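DNA gyrase, B subunit, truncated (Myxococcus xanthus, PDB 3CWV) probably serves as the ATP-driven part of a type II DNA topoisomerase, which breaks, passes and rejoins double-stranded DNA. Local coordinates at residues N14-P19 with S105-S110; S109-V114 with H156-A161; Q211-L216 with T301-V306; V228-T233 with C241-C246; F256-R261 with G308-M313. All blocks are in the same frame, centred on the assembly; numbering follows the deposited sequence.

From the N terminus, interaction 1 comes first: helix 11-17 returns to the end of helix 102-107, closing a loop of 85 residues. Interaction 2 starts from the segment with which interaction 1 finishes, sharing Ser109 and Ser110, and pairs strands 109-118 and 151-159 of the eight-stranded sheet; a salt bridge from Arg16 to Asp160 ties the two together. The remaining contacts belong to the five-stranded sheet. Interaction 3 sets helix 208-217 on strand 300-307, and the hairpin of interaction 4 lies wholly within the loop so formed. Interaction 5 crosses interaction 3, its segments alternating with those of 211-216 and 301-306, and fastens a beta turn to the loop after strand 300-307.

Interaction 1 of 5, residues N14-P19 with S105-S110; sequences NVRKRP and SLALSS
Val15 and Ala107 meet where the C-terminal ends of helices 11-17 and 102-107 come together in the GHKL-type ATPase domain of GyrB. Val15 is the bump on one side: its CG1, anti to the backbone N (chi1 175°), lies 3.8 Å from Ala107 CB and 3.7 Å from Leu108 CD2. The small methyl of Ala107 lets the helices come close, while the longer Leu108, just past the last helical turn, crosses Val15 at about a right angle and pushes its CD2 into the hollow between Val15 and Pro19, 3.9 Å from Pro19 CB. Pro19 suits this place because its compact ring, just beyond the first helix, offers CB as the far side of the hollow.

Arg16 flanks this apolar patch. Its aliphatic part runs close by the Ala107 carbonyl, with CG 3.3 Å from Ala107 O, and the bend at chi3 (63°) turns the chain before the guanidinium. NH2 of the same group makes a salt bridge with Asp160, so one flat cation serves a helix end and a carboxylate. An alanine at Arg16 would probably leave Asp160 without this charged mate and the Ala107 carbonyl without its side-chain donor. NH1 donates to Ala107 O at 3.0 Å, the oxygen lying close to the guanidinium plane and the N-H pointing at it at 161°.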
# COMPACT_ATOMS: atom_id res chain seq x y z
N ASN A 14 23.92 -4.80 -11.55
CA ASN A 14 23.26 -3.74 -12.31
C ASN A 14 22.59 -2.72 -11.41
O ASN A 14 22.69 -1.51 -11.64
CB ASN A 14 22.18 -4.30 -13.24
CG ASN A 14 22.77 -4.98 -14.47
OD1 ASN A 14 23.99 -5.04 -14.64
ND2 ASN A 14 21.89 -5.50 -15.32
N VAL A 15 21.89 -3.20 -10.39
CA VAL A 15 21.26 -2.29 -9.42
C VAL A 15 22.31 -1.52 -8.63
O VAL A 15 22.17 -0.31 -8.42
CB VAL A 15 20.31 -3.07 -8.46
CG1 VAL A 15 19.76 -2.14 -7.39
CG2 VAL A 15 19.15 -3.69 -9.25
N ARG A 16 23.35 -2.23 -8.16
CA ARG A 16 24.39 -1.57 -7.35
C ARG A 16 25.19 -0.54 -8.16
O ARG A 16 25.76 0.38 -7.59
CB ARG A 16 25.36 -2.58 -6.75
CG ARG A 16 24.69 -3.47 -5.67
CD ARG A 16 25.72 -4.36 -4.96
NE ARG A 16 26.75 -3.62 -4.21
CZ ARG A 16 26.70 -3.24 -2.94
NH1 ARG A 16 25.61 -3.42 -2.18
NH2 ARG A 16 27.75 -2.58 -2.44
N LYS A 17 25.24 -0.74 -9.47
CA LYS A 17 26.01 0.17 -10.35
C LYS A 17 25.33 1.52 -10.53
O LYS A 17 26.00 2.56 -10.59
CB LYS A 17 26.28 -0.47 -11.69
CG LYS A 17 27.49 0.20 -12.43
CD LYS A 17 27.39 0.02 -13.91
CE LYS A 17 28.54 0.82 -14.62
NZ LYS A 17 28.57 0.30 -16.02
N ARG A 18 24.00 1.53 -10.59
CA ARG A 18 23.24 2.78 -10.72
C ARG A 18 22.03 2.79 -9.77
O ARG A 18 20.89 2.75 -10.22
CB ARG A 18 22.79 2.98 -12.19
CG ARG A 18 23.91 2.76 -13.19
CD ARG A 18 23.59 3.37 -14.54
NE ARG A 18 23.91 4.80 -14.56
CZ ARG A 18 23.82 5.57 -15.64
NH1 ARG A 18 23.43 5.05 -16.79
NH2 ARG A 18 24.14 6.85 -15.55
N PRO A 19 22.28 2.86 -8.45
CA PRO A 19 21.25 2.71 -7.42
C PRO A 19 20.09 3.68 -7.58
O PRO A 19 18.96 3.25 -7.45
CB PRO A 19 21.97 2.99 -6.11
CG PRO A 19 23.41 2.87 -6.39
CD PRO A 19 23.61 3.10 -7.86
N SER A 105 16.00 -3.71 -2.66
CA SER A 105 16.30 -3.52 -1.24
C SER A 105 17.45 -4.41 -0.83
O SER A 105 18.34 -3.99 -0.10
CB SER A 105 15.08 -3.77 -0.37
OG SER A 105 14.05 -2.87 -0.72
N LEU A 106 17.42 -5.66 -1.28
CA LEU A 106 18.50 -6.60 -0.97
C LEU A 106 19.80 -6.19 -1.67
O LEU A 106 20.86 -6.17 -1.02
CB LEU A 106 18.14 -8.02 -1.43
CG LEU A 106 16.90 -8.65 -0.78
CD1 LEU A 106 16.63 -10.05 -1.39
CD2 LEU A 106 17.05 -8.70 0.71
N ALA A 107 19.73 -5.88 -2.96
CA ALA A 107 20.95 -5.48 -3.71
C ALA A 107 21.66 -4.30 -3.05
O ALA A 107 22.90 -4.23 -3.05
CB ALA A 107 20.61 -5.09 -5.20
N LEU A 108 20.88 -3.35 -2.53
CA LEU A 108 21.44 -2.10 -1.98
C LEU A 108 21.69 -2.13 -0.47
O LEU A 108 21.72 -1.08 0.18
CB LEU A 108 20.56 -0.90 -2.36
CG LEU A 108 20.41 -0.72 -3.89
CD1 LEU A 108 19.52 0.47 -4.24
CD2 LEU A 108 21.78 -0.64 -4.63
N SER A 109 21.80 -3.34 0.08
CA SER A 109 22.19 -3.53 1.47
C SER A 109 23.68 -3.92 1.53
O SER A 109 24.21 -4.45 0.57
CB SER A 109 21.31 -4.62 2.14
OG SER A 109 21.51 -5.88 1.50
N SER A 110 24.37 -3.59 2.63
CA SER A 110 25.73 -4.12 2.83
C SER A 110 25.63 -5.53 3.39
O SER A 110 26.51 -6.35 3.20
CB SER A 110 26.54 -3.25 3.81
OG SER A 110 25.86 -3.07 5.02

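Interaction 2 of 5, residues S109-V114 with H156-A161; sequences SSRYQV and HFVPDA
His156 pairs with Gln113 through two backbone bonds, Gln113 N to His156 O at 2.8 Å and His156 N to Gln113 O at 2.9 Å; its imidazole reaches away to Ser63. Phe157 comes next, opposite Tyr112 in a non-hydrogen-bonded pair, where the two CB atoms touch at 3.8 Å while both rings lead off on the buried face, that of Phe157 toward helix 28-47. Val158 turns to the other face. There its CG2 sits 3.8 Å above the centre of the Arg111 guanidinium plane, a branched apolar residue well shaped to support a flat cation. Its backbone O accepts from Ser110 N at 2.9 Å. After Pro159, one water joins Ser110 OG, Pro159 O and Ala161 N. Asp160, its CG anti to the backbone N (chi1 -164°), lays its carboxylate beside Ser110 CB and also bonds Thr162. Such antiparallel pairing of neighbouring strands is part of the large sheet of the ATPase domain of GyrB, a member of the GHKL superfamily.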
# COMPACT_ATOMS: atom_id res chain seq x y z
N SER A 109 21.80 -3.34 0.08
CA SER A 109 22.19 -3.53 1.47
C SER A 109 23.68 -3.92 1.53
O SER A 109 24.21 -4.45 0.57
CB SER A 109 21.31 -4.62 2.14
OG SER A 109 21.51 -5.88 1.50
N SER A 110 24.37 -3.59 2.63
CA SER A 110 25.73 -4.12 2.83
C SER A 110 25.63 -5.53 3.39
O SER A 110 26.51 -6.35 3.20
CB SER A 110 26.54 -3.25 3.81
OG SER A 110 25.86 -3.07 5.02
N ARG A 111 24.53 -5.79 4.09
CA ARG A 111 24.30 -7.15 4.60
C ARG A 111 22.83 -7.36 4.80
O ARG A 111 22.10 -6.42 5.09
CB ARG A 111 25.01 -7.36 5.95
CG ARG A 111 24.72 -6.33 7.02
CD ARG A 111 25.82 -6.43 8.11
NE ARG A 111 25.67 -5.46 9.19
CZ ARG A 111 26.00 -4.17 9.11
NH1 ARG A 111 26.44 -3.66 7.96
NH2 ARG A 111 25.85 -3.38 10.17
N TYR A 112 22.41 -8.63 4.70
CA TYR A 112 21.06 -8.99 5.05
C TYR A 112 20.96 -10.40 5.61
O TYR A 112 21.90 -11.18 5.52
CB TYR A 112 20.12 -8.83 3.85
CG TYR A 112 20.28 -9.72 2.64
CD1 TYR A 112 20.71 -9.17 1.42
CD2 TYR A 112 19.95 -11.08 2.66
CE1 TYR A 112 20.81 -9.95 0.28
CE2 TYR A 112 20.03 -11.86 1.50
CZ TYR A 112 20.47 -11.28 0.32
OH TYR A 112 20.54 -12.02 -0.82
N GLN A 113 19.80 -10.68 6.16
CA GLN A 113 19.49 -12.03 6.64
C GLN A 113 18.04 -12.30 6.35
O GLN A 113 17.17 -11.52 6.73
CB GLN A 113 19.77 -12.14 8.14
CG GLN A 113 19.33 -13.49 8.72
CD GLN A 113 19.74 -13.62 10.18
OE1 GLN A 113 20.86 -13.28 10.55
NE2 GLN A 113 18.81 -14.11 11.03
N VAL A 114 17.76 -13.40 5.67
CA VAL A 114 16.39 -13.76 5.40
C VAL A 114 16.10 -15.10 6.12
O VAL A 114 16.84 -16.04 5.97
CB VAL A 114 16.18 -13.93 3.88
CG1 VAL A 114 14.79 -14.47 3.55
CG2 VAL A 114 16.37 -12.56 3.16
N HIS A 156 15.71 -9.06 6.99
CA HIS A 156 16.37 -8.06 7.86
C HIS A 156 17.53 -7.53 7.03
O HIS A 156 18.29 -8.32 6.51
CB HIS A 156 16.92 -8.72 9.11
CG HIS A 156 17.81 -7.83 9.93
ND1 HIS A 156 19.17 -7.77 9.75
CD2 HIS A 156 17.51 -6.93 10.89
CE1 HIS A 156 19.68 -6.90 10.61
NE2 HIS A 156 18.69 -6.38 11.32
N PHE A 157 17.70 -6.21 6.93
CA PHE A 157 18.79 -5.69 6.11
C PHE A 157 19.29 -4.35 6.63
O PHE A 157 18.63 -3.68 7.43
CB PHE A 157 18.41 -5.57 4.62
CG PHE A 157 17.44 -4.46 4.32
CD1 PHE A 157 17.90 -3.25 3.81
CD2 PHE A 157 16.09 -4.60 4.56
CE1 PHE A 157 17.00 -2.19 3.54
CE2 PHE A 157 15.18 -3.56 4.29
CZ PHE A 157 15.64 -2.35 3.80
N VAL A 158 20.49 -4.00 6.17
CA VAL A 158 21.16 -2.76 6.52
C VAL A 158 21.51 -2.03 5.22
O VAL A 158 22.34 -2.48 4.44
CB VAL A 158 22.47 -3.04 7.32
CG1 VAL A 158 23.14 -1.72 7.75
CG2 VAL A 158 22.16 -3.92 8.55
N PRO A 159 20.86 -0.88 4.98
CA PRO A 159 21.18 -0.10 3.79
C PRO A 159 22.68 0.12 3.73
O PRO A 159 23.29 0.42 4.76
CB PRO A 159 20.44 1.23 4.03
CG PRO A 159 19.21 0.78 4.83
CD PRO A 159 19.81 -0.24 5.79
N ASP A 160 23.25 -0.03 2.54
CA ASP A 160 24.69 0.00 2.37
C ASP A 160 25.22 1.42 2.62
O ASP A 160 24.91 2.37 1.86
CB ASP A 160 25.02 -0.45 0.94
CG ASP A 160 26.49 -0.81 0.75
OD1 ASP A 160 27.37 -0.06 1.25
OD2 ASP A 160 26.76 -1.88 0.16
N ALA A 161 26.06 1.56 3.65
CA ALA A 161 26.63 2.87 4.00
C ALA A 161 27.60 3.44 2.97
O ALA A 161 27.94 4.62 3.03
CB ALA A 161 27.31 2.79 5.37
O HOH W 1 25.91 -0.43 5.60

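Interaction 3 of 5, residues Q211-L216 with T301-V306; sequences QWAHVL and TAIVAV
A helix packed on one face of a beta sheet, running roughly antiparallel to strand 301-306, brings Trp212, Ala213 and Leu216 onto Ile303 in the S5-type (transducer) domain of GyrB. Helix 211-216 and strand 301-306 run 8.9 Å apart at closest approach, with an angle of 151° between their directions. The contact converges on one methyl: Ile303 CD1 lies 3.7 Å from Trp212 CE3, 4.0 Å from Ala213 CB and 3.8 Å from Leu216 CD1. Ile303 suits this place because chi1 (-54°) sets CG1 anti to the carbonyl carbon and an extended chi2 (167°) then carries CD1 to the helix, while the small Ala213 allows a close approach. Leu216 CD1 also covers one face of the Trp212 indole, toward its rim, closing the group from within the helix. Farther along, a water hydrogen-bonded to Thr301 OG1 at 2.6 Å makes a weak, long bond to Leu216 O. Strand 300-307 lies between strands 237-245 and 252-257, and Trp212 extends beyond it to Leu254 and to Ala183 of helix 171-184.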
# COMPACT_ATOMS: atom_id res chain seq x y z
N GLN A 211 -12.79 3.32 7.84
CA GLN A 211 -12.33 3.46 9.20
C GLN A 211 -11.23 4.53 9.24
O GLN A 211 -11.19 5.35 10.17
CB GLN A 211 -11.88 2.12 9.75
CG GLN A 211 -11.37 2.13 11.19
CD GLN A 211 -11.36 0.75 11.80
OE1 GLN A 211 -11.56 -0.23 11.11
NE2 GLN A 211 -11.12 0.68 13.11
N TRP A 212 -10.40 4.57 8.20
CA TRP A 212 -9.30 5.52 8.08
C TRP A 212 -9.80 6.95 7.89
O TRP A 212 -9.20 7.89 8.42
CB TRP A 212 -8.40 5.14 6.88
CG TRP A 212 -7.11 5.93 6.73
CD1 TRP A 212 -6.45 6.62 7.70
CD2 TRP A 212 -6.30 6.06 5.53
NE1 TRP A 212 -5.31 7.20 7.19
CE2 TRP A 212 -5.19 6.86 5.86
CE3 TRP A 212 -6.42 5.57 4.22
CZ2 TRP A 212 -4.21 7.20 4.93
CZ3 TRP A 212 -5.44 5.90 3.30
CH2 TRP A 212 -4.34 6.71 3.66
N ALA A 213 -10.86 7.11 7.11
CA ALA A 213 -11.44 8.43 6.88
C ALA A 213 -11.97 9.03 8.20
O ALA A 213 -11.79 10.23 8.47
CB ALA A 213 -12.56 8.37 5.83
N HIS A 214 -12.60 8.19 9.01
CA HIS A 214 -13.06 8.60 10.34
C HIS A 214 -11.88 9.13 11.15
O HIS A 214 -11.95 10.21 11.74
CB HIS A 214 -13.69 7.45 11.12
CG HIS A 214 -13.75 7.70 12.60
ND1 HIS A 214 -14.72 8.49 13.18
CD2 HIS A 214 -12.91 7.34 13.60
CE1 HIS A 214 -14.49 8.57 14.48
NE2 HIS A 214 -13.40 7.89 14.76
N VAL A 215 -10.81 8.34 11.18
CA VAL A 215 -9.58 8.73 11.86
C VAL A 215 -9.10 10.10 11.41
O VAL A 215 -8.84 10.98 12.24
CB VAL A 215 -8.44 7.69 11.66
CG1 VAL A 215 -7.10 8.24 12.12
CG2 VAL A 215 -8.76 6.41 12.40
N LEU A 216 -9.00 10.29 10.08
CA LEU A 216 -8.47 11.52 9.50
C LEU A 216 -9.33 12.74 9.80
O LEU A 216 -8.85 13.87 9.70
CB LEU A 216 -8.32 11.39 7.98
CG LEU A 216 -7.24 10.42 7.47
CD1 LEU A 216 -7.62 9.95 6.07
CD2 LEU A 216 -5.88 11.11 7.49
N THR A 301 -13.38 14.86 3.10
CA THR A 301 -12.23 13.98 3.11
C THR A 301 -12.69 12.72 2.35
O THR A 301 -13.62 12.03 2.77
CB THR A 301 -11.76 13.63 4.54
OG1 THR A 301 -11.38 14.82 5.24
CG2 THR A 301 -10.56 12.65 4.53
N ALA A 302 -12.06 12.46 1.20
CA ALA A 302 -12.42 11.33 0.35
C ALA A 302 -11.18 10.48 0.04
O ALA A 302 -10.07 11.00 -0.16
CB ALA A 302 -13.09 11.82 -0.95
N ILE A 303 -11.37 9.16 0.04
CA ILE A 303 -10.29 8.24 -0.26
C ILE A 303 -10.82 7.25 -1.30
O ILE A 303 -11.91 6.69 -1.14
CB ILE A 303 -9.84 7.45 1.00
CG1 ILE A 303 -9.47 8.41 2.15
CG2 ILE A 303 -8.65 6.53 0.65
CD1 ILE A 303 -9.34 7.73 3.48
N VAL A 304 -10.04 7.05 -2.37
CA VAL A 304 -10.41 6.14 -3.46
C VAL A 304 -9.22 5.21 -3.78
O VAL A 304 -8.18 5.69 -4.19
CB VAL A 304 -10.80 6.92 -4.74
CG1 VAL A 304 -11.12 5.93 -5.87
CG2 VAL A 304 -11.98 7.92 -4.49
N ALA A 305 -9.37 3.90 -3.59
CA ALA A 305 -8.27 2.96 -3.76
C ALA A 305 -8.71 1.86 -4.73
O ALA A 305 -9.74 1.22 -4.51
CB ALA A 305 -7.88 2.31 -2.41
N VAL A 306 -7.94 1.66 -5.80
CA VAL A 306 -8.22 0.54 -6.70
C VAL A 306 -7.09 -0.46 -6.55
O VAL A 306 -5.98 -0.09 -6.23
CB VAL A 306 -8.44 1.01 -8.17
CG1 VAL A 306 -7.18 1.69 -8.73
CG2 VAL A 306 -8.91 -0.16 -9.08
O HOH W 2 -9.11 15.16 6.48

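Interaction 4 of 5, residues V228-T233 with C241-C246; sequences VVFDFT and CALQWC
Val228 and Leu243 face each other in the antiparallel beta hairpin of strands 228-234 and 237-245, the first of them an outermost strand of the five-stranded sheet. Backbone bonds come first. Val228 N gives to Leu243 O at 2.8 Å and Leu243 N returns the bond to Val228 O; two residues on, at the next hydrogen-bonded pair, Phe230 and Cys241 repeat the exchange, with Phe230 N to Cys241 O at 3.0 Å.

Between these pairs, at the non-hydrogen-bonded pair of Val229 and Ala242, CA-H groups point at carbonyls: Ala242 CA lies 3.2 Å from Val228 O, and Val229 CA 3.3 Å from Cys241 O.

Apolar contacts are looser. On the face of Val228, Phe230, Cys241 and Leu243, Val228 CB is 4.3 Å from Leu243 CB. Val228 CG2 approaches the rim of the Trp245 indole, 4.4 Å from Trp245 CZ3. Cys241 SG lies at the edge of the Phe230 ring, whose CE2 is 4.4 Å from Leu243 CD1. Beta-branched valine and the bulky rings suit an extended strand whose face is covered by helix 328-345, where Phe340 meets the Phe230 ring edge-to-face. On the other face, Ala242 is small enough to lie under Val209 of helix 208-217. The chemistry implies that backbone bonds fix the register, while the apolar side chains chiefly bind the hairpin to the helices over it.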
# COMPACT_ATOMS: atom_id res chain seq x y z
N VAL A 228 -19.57 7.64 4.07
CA VAL A 228 -20.18 6.94 2.94
C VAL A 228 -19.13 5.99 2.36
O VAL A 228 -18.01 6.41 2.11
CB VAL A 228 -20.64 7.91 1.85
CG1 VAL A 228 -21.24 7.13 0.67
CG2 VAL A 228 -21.64 8.91 2.39
N VAL A 229 -19.49 4.72 2.16
CA VAL A 229 -18.50 3.72 1.74
C VAL A 229 -19.00 2.87 0.58
O VAL A 229 -20.19 2.60 0.46
CB VAL A 229 -18.10 2.78 2.91
CG1 VAL A 229 -17.68 3.58 4.12
CG2 VAL A 229 -19.24 1.86 3.31
N PHE A 230 -18.06 2.46 -0.27
CA PHE A 230 -18.33 1.50 -1.34
C PHE A 230 -17.17 0.52 -1.42
O PHE A 230 -16.03 0.86 -1.09
CB PHE A 230 -18.49 2.21 -2.69
CG PHE A 230 -19.60 3.21 -2.71
CD1 PHE A 230 -20.93 2.79 -2.74
CD2 PHE A 230 -19.33 4.56 -2.70
CE1 PHE A 230 -21.96 3.71 -2.76
CE2 PHE A 230 -20.36 5.49 -2.72
CZ PHE A 230 -21.67 5.06 -2.75
N ASP A 231 -17.47 -0.73 -1.78
CA ASP A 231 -16.44 -1.72 -1.98
C ASP A 231 -17.02 -2.67 -3.01
O ASP A 231 -18.00 -3.36 -2.71
CB ASP A 231 -16.18 -2.49 -0.67
CG ASP A 231 -15.11 -3.58 -0.82
OD1 ASP A 231 -14.47 -3.73 -1.90
OD2 ASP A 231 -14.92 -4.32 0.17
N PHE A 232 -16.44 -2.70 -4.20
CA PHE A 232 -16.93 -3.61 -5.24
C PHE A 232 -15.81 -4.02 -6.19
O PHE A 232 -14.72 -3.44 -6.15
CB PHE A 232 -18.09 -2.98 -6.02
CG PHE A 232 -17.70 -1.78 -6.84
CD1 PHE A 232 -17.51 -1.89 -8.21
CD2 PHE A 232 -17.56 -0.54 -6.25
CE1 PHE A 232 -17.14 -0.79 -8.96
CE2 PHE A 232 -17.21 0.57 -7.00
CZ PHE A 232 -17.00 0.44 -8.36
N THR A 233 -16.08 -5.00 -7.04
CA THR A 233 -15.09 -5.52 -7.98
C THR A 233 -15.63 -5.41 -9.41
O THR A 233 -16.81 -5.67 -9.68
CB THR A 233 -14.69 -6.95 -7.62
OG1 THR A 233 -14.08 -6.95 -6.32
CG2 THR A 233 -13.68 -7.53 -8.62
N CYS A 241 -13.88 2.85 -1.56
CA CYS A 241 -14.04 4.27 -1.51
C CYS A 241 -14.68 4.68 -0.17
O CYS A 241 -15.52 3.95 0.37
CB CYS A 241 -14.92 4.68 -2.70
SG CYS A 241 -15.32 6.38 -2.72
N ALA A 242 -14.25 5.82 0.37
CA ALA A 242 -14.90 6.39 1.57
C ALA A 242 -15.01 7.90 1.42
O ALA A 242 -14.07 8.55 0.96
CB ALA A 242 -14.10 6.07 2.82
N LEU A 243 -16.15 8.47 1.81
CA LEU A 243 -16.34 9.92 1.77
C LEU A 243 -16.89 10.43 3.11
O LEU A 243 -17.81 9.84 3.67
CB LEU A 243 -17.29 10.34 0.63
CG LEU A 243 -16.91 9.94 -0.81
CD1 LEU A 243 -17.61 8.63 -1.19
CD2 LEU A 243 -17.33 11.03 -1.78
N GLN A 244 -16.33 11.53 3.59
CA GLN A 244 -16.70 12.05 4.89
C GLN A 244 -16.66 13.57 4.84
O GLN A 244 -15.60 14.16 4.62
CB GLN A 244 -15.72 11.54 5.98
CG GLN A 244 -15.99 12.14 7.37
CD GLN A 244 -17.32 11.68 7.93
OE1 GLN A 244 -17.52 10.50 8.15
NE2 GLN A 244 -18.25 12.61 8.11
N TRP A 245 -17.83 14.19 5.04
CA TRP A 245 -17.97 15.63 5.07
C TRP A 245 -17.94 16.13 6.50
O TRP A 245 -18.50 15.50 7.40
CB TRP A 245 -19.27 16.07 4.41
CG TRP A 245 -19.23 16.08 2.92
CD1 TRP A 245 -18.80 17.10 2.11
CD2 TRP A 245 -19.65 15.04 2.05
NE1 TRP A 245 -18.95 16.76 0.79
CE2 TRP A 245 -19.46 15.49 0.72
CE3 TRP A 245 -20.17 13.76 2.25
CZ2 TRP A 245 -19.76 14.70 -0.38
CZ3 TRP A 245 -20.47 12.98 1.15
CH2 TRP A 245 -20.26 13.46 -0.15
N CYS A 246 -17.28 17.27 6.68
CA CYS A 246 -17.16 17.94 7.96
C CYS A 246 -17.49 19.40 7.69
O CYS A 246 -17.48 19.83 6.54
CB CYS A 246 -15.75 17.81 8.52
SG CYS A 246 -15.23 16.10 8.84

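Interaction 5 of 5, residues F256-R261 with G308-M313; sequences FANAVR and GPRRQM
Asn258 grips Gly308 with both ends of its carboxamide. OD1 accepts from Gly308 N at 2.9 Å, in the carbonyl plane and on a lone pair, while ND2 donates to Gly308 O at 2.9 Å, the oxygen lying only 2° out of the amide plane. One side chain thus satisfies the N-H and the C=O of a single residue, and the two bonds hold the amide against rotation. Met313 borders it: CG is 3.7 Å from Asn258 ND2, and the chain, bent at chi2 (-62°), brings SD within 3.9 Å of Ala257 CB. An alanine at Asn258 would probably leave the Gly308 N-H and carbonyl without these partners and the loop freer to shift. Asn258 has a left-handed backbone, which asparagine tolerates well, in the type I' turn from Ala257 to Val260. Gly308 is nearly fully extended, where a CB would clash with Pro309. The turn links strands 252-257 and 260-261; beside it, strand 300-307 leads into the loop at Gly308, and Tyr43 and Arg47 of helix 28-47 touch Asn258.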
# COMPACT_ATOMS: atom_id res chain seq x y z
N PHE A 256 -5.27 5.84 -4.56
CA PHE A 256 -4.23 4.81 -4.59
C PHE A 256 -4.52 3.81 -5.69
O PHE A 256 -5.68 3.58 -6.01
CB PHE A 256 -4.21 4.03 -3.26
CG PHE A 256 -3.95 4.89 -2.06
CD1 PHE A 256 -2.66 5.02 -1.56
CD2 PHE A 256 -4.99 5.59 -1.45
CE1 PHE A 256 -2.40 5.83 -0.45
CE2 PHE A 256 -4.75 6.43 -0.37
CZ PHE A 256 -3.46 6.53 0.15
N ALA A 257 -3.47 3.22 -6.26
CA ALA A 257 -3.63 2.03 -7.10
C ALA A 257 -2.64 1.04 -6.55
O ALA A 257 -1.44 1.34 -6.43
CB ALA A 257 -3.33 2.36 -8.54
N ASN A 258 -3.14 -0.13 -6.17
CA ASN A 258 -2.35 -1.07 -5.37
C ASN A 258 -1.55 -0.40 -4.24
O ASN A 258 -0.33 -0.64 -4.09
CB ASN A 258 -1.43 -1.93 -6.24
CG ASN A 258 -2.18 -3.03 -6.97
OD1 ASN A 258 -3.37 -3.20 -6.76
ND2 ASN A 258 -1.50 -3.78 -7.82
N ALA A 259 -2.24 0.43 -3.47
CA ALA A 259 -1.67 0.96 -2.22
C ALA A 259 -0.47 1.88 -2.43
O ALA A 259 0.21 2.24 -1.46
CB ALA A 259 -1.32 -0.18 -1.22
N VAL A 260 -0.20 2.25 -3.68
CA VAL A 260 0.71 3.36 -3.95
C VAL A 260 -0.08 4.58 -4.44
O VAL A 260 -1.02 4.46 -5.25
CB VAL A 260 1.83 3.00 -4.95
CG1 VAL A 260 2.76 1.90 -4.36
CG2 VAL A 260 1.26 2.59 -6.29
N ARG A 261 0.30 5.75 -3.97
CA ARG A 261 -0.57 6.89 -4.17
C ARG A 261 -0.51 7.35 -5.62
O ARG A 261 0.53 7.24 -6.28
CB ARG A 261 -0.25 8.04 -3.20
CG ARG A 261 -1.53 8.43 -2.45
CD ARG A 261 -1.31 9.51 -1.50
NE ARG A 261 -1.78 10.77 -2.02
CZ ARG A 261 -1.58 11.92 -1.39
NH1 ARG A 261 -0.94 11.91 -0.23
NH2 ARG A 261 -2.03 13.06 -1.90
N GLY A 308 -5.58 -4.59 -7.96
CA GLY A 308 -5.75 -5.69 -8.90
C GLY A 308 -4.38 -6.20 -9.33
O GLY A 308 -3.35 -5.73 -8.83
N PRO A 309 -4.35 -7.16 -10.28
CA PRO A 309 -3.05 -7.66 -10.76
C PRO A 309 -2.16 -6.49 -11.19
O PRO A 309 -2.65 -5.56 -11.84
CB PRO A 309 -3.45 -8.53 -11.96
CG PRO A 309 -4.87 -9.01 -11.62
CD PRO A 309 -5.50 -7.79 -10.97
N ARG A 310 -0.87 -6.52 -10.82
CA ARG A 310 0.07 -5.40 -11.14
C ARG A 310 0.07 -5.05 -12.63
O ARG A 310 0.20 -3.86 -13.01
CB ARG A 310 1.52 -5.74 -10.74
CG ARG A 310 1.84 -5.78 -9.23
CD ARG A 310 3.37 -5.74 -9.01
NE ARG A 310 3.80 -5.82 -7.60
CZ ARG A 310 4.03 -6.95 -6.93
NH1 ARG A 310 3.84 -8.12 -7.52
NH2 ARG A 310 4.44 -6.93 -5.66
N ARG A 311 -0.03 -6.08 -13.47
CA ARG A 311 -0.01 -5.92 -14.93
C ARG A 311 -1.19 -5.12 -15.46
O ARG A 311 -1.09 -4.47 -16.50
CB ARG A 311 -0.01 -7.29 -15.62
CG ARG A 311 -1.28 -8.11 -15.37
CD ARG A 311 -1.45 -9.24 -16.37
NE ARG A 311 -1.51 -8.75 -17.76
CZ ARG A 311 -2.56 -8.13 -18.30
NH1 ARG A 311 -3.67 -7.92 -17.59
NH2 ARG A 311 -2.51 -7.73 -19.57
N GLN A 312 -2.31 -5.18 -14.73
CA GLN A 312 -3.54 -4.46 -15.08
C GLN A 312 -3.54 -2.98 -14.68
O GLN A 312 -4.40 -2.24 -15.12
CB GLN A 312 -4.77 -5.14 -14.46
CG GLN A 312 -5.26 -6.41 -15.20
CD GLN A 312 -6.59 -6.95 -14.66
OE1 GLN A 312 -7.59 -6.24 -14.60
NE2 GLN A 312 -6.60 -8.23 -14.31
N MET A 313 -2.61 -2.57 -13.83
CA MET A 313 -2.49 -1.16 -13.41
C MET A 313 -1.80 -0.37 -14.51
O MET A 313 -0.63 -0.61 -14.80
CB MET A 313 -1.68 -1.04 -12.13
CG MET A 313 -2.26 -1.72 -10.85
SD MET A 313 -3.87 -1.07 -10.31
CE MET A 313 -4.89 -2.44 -10.88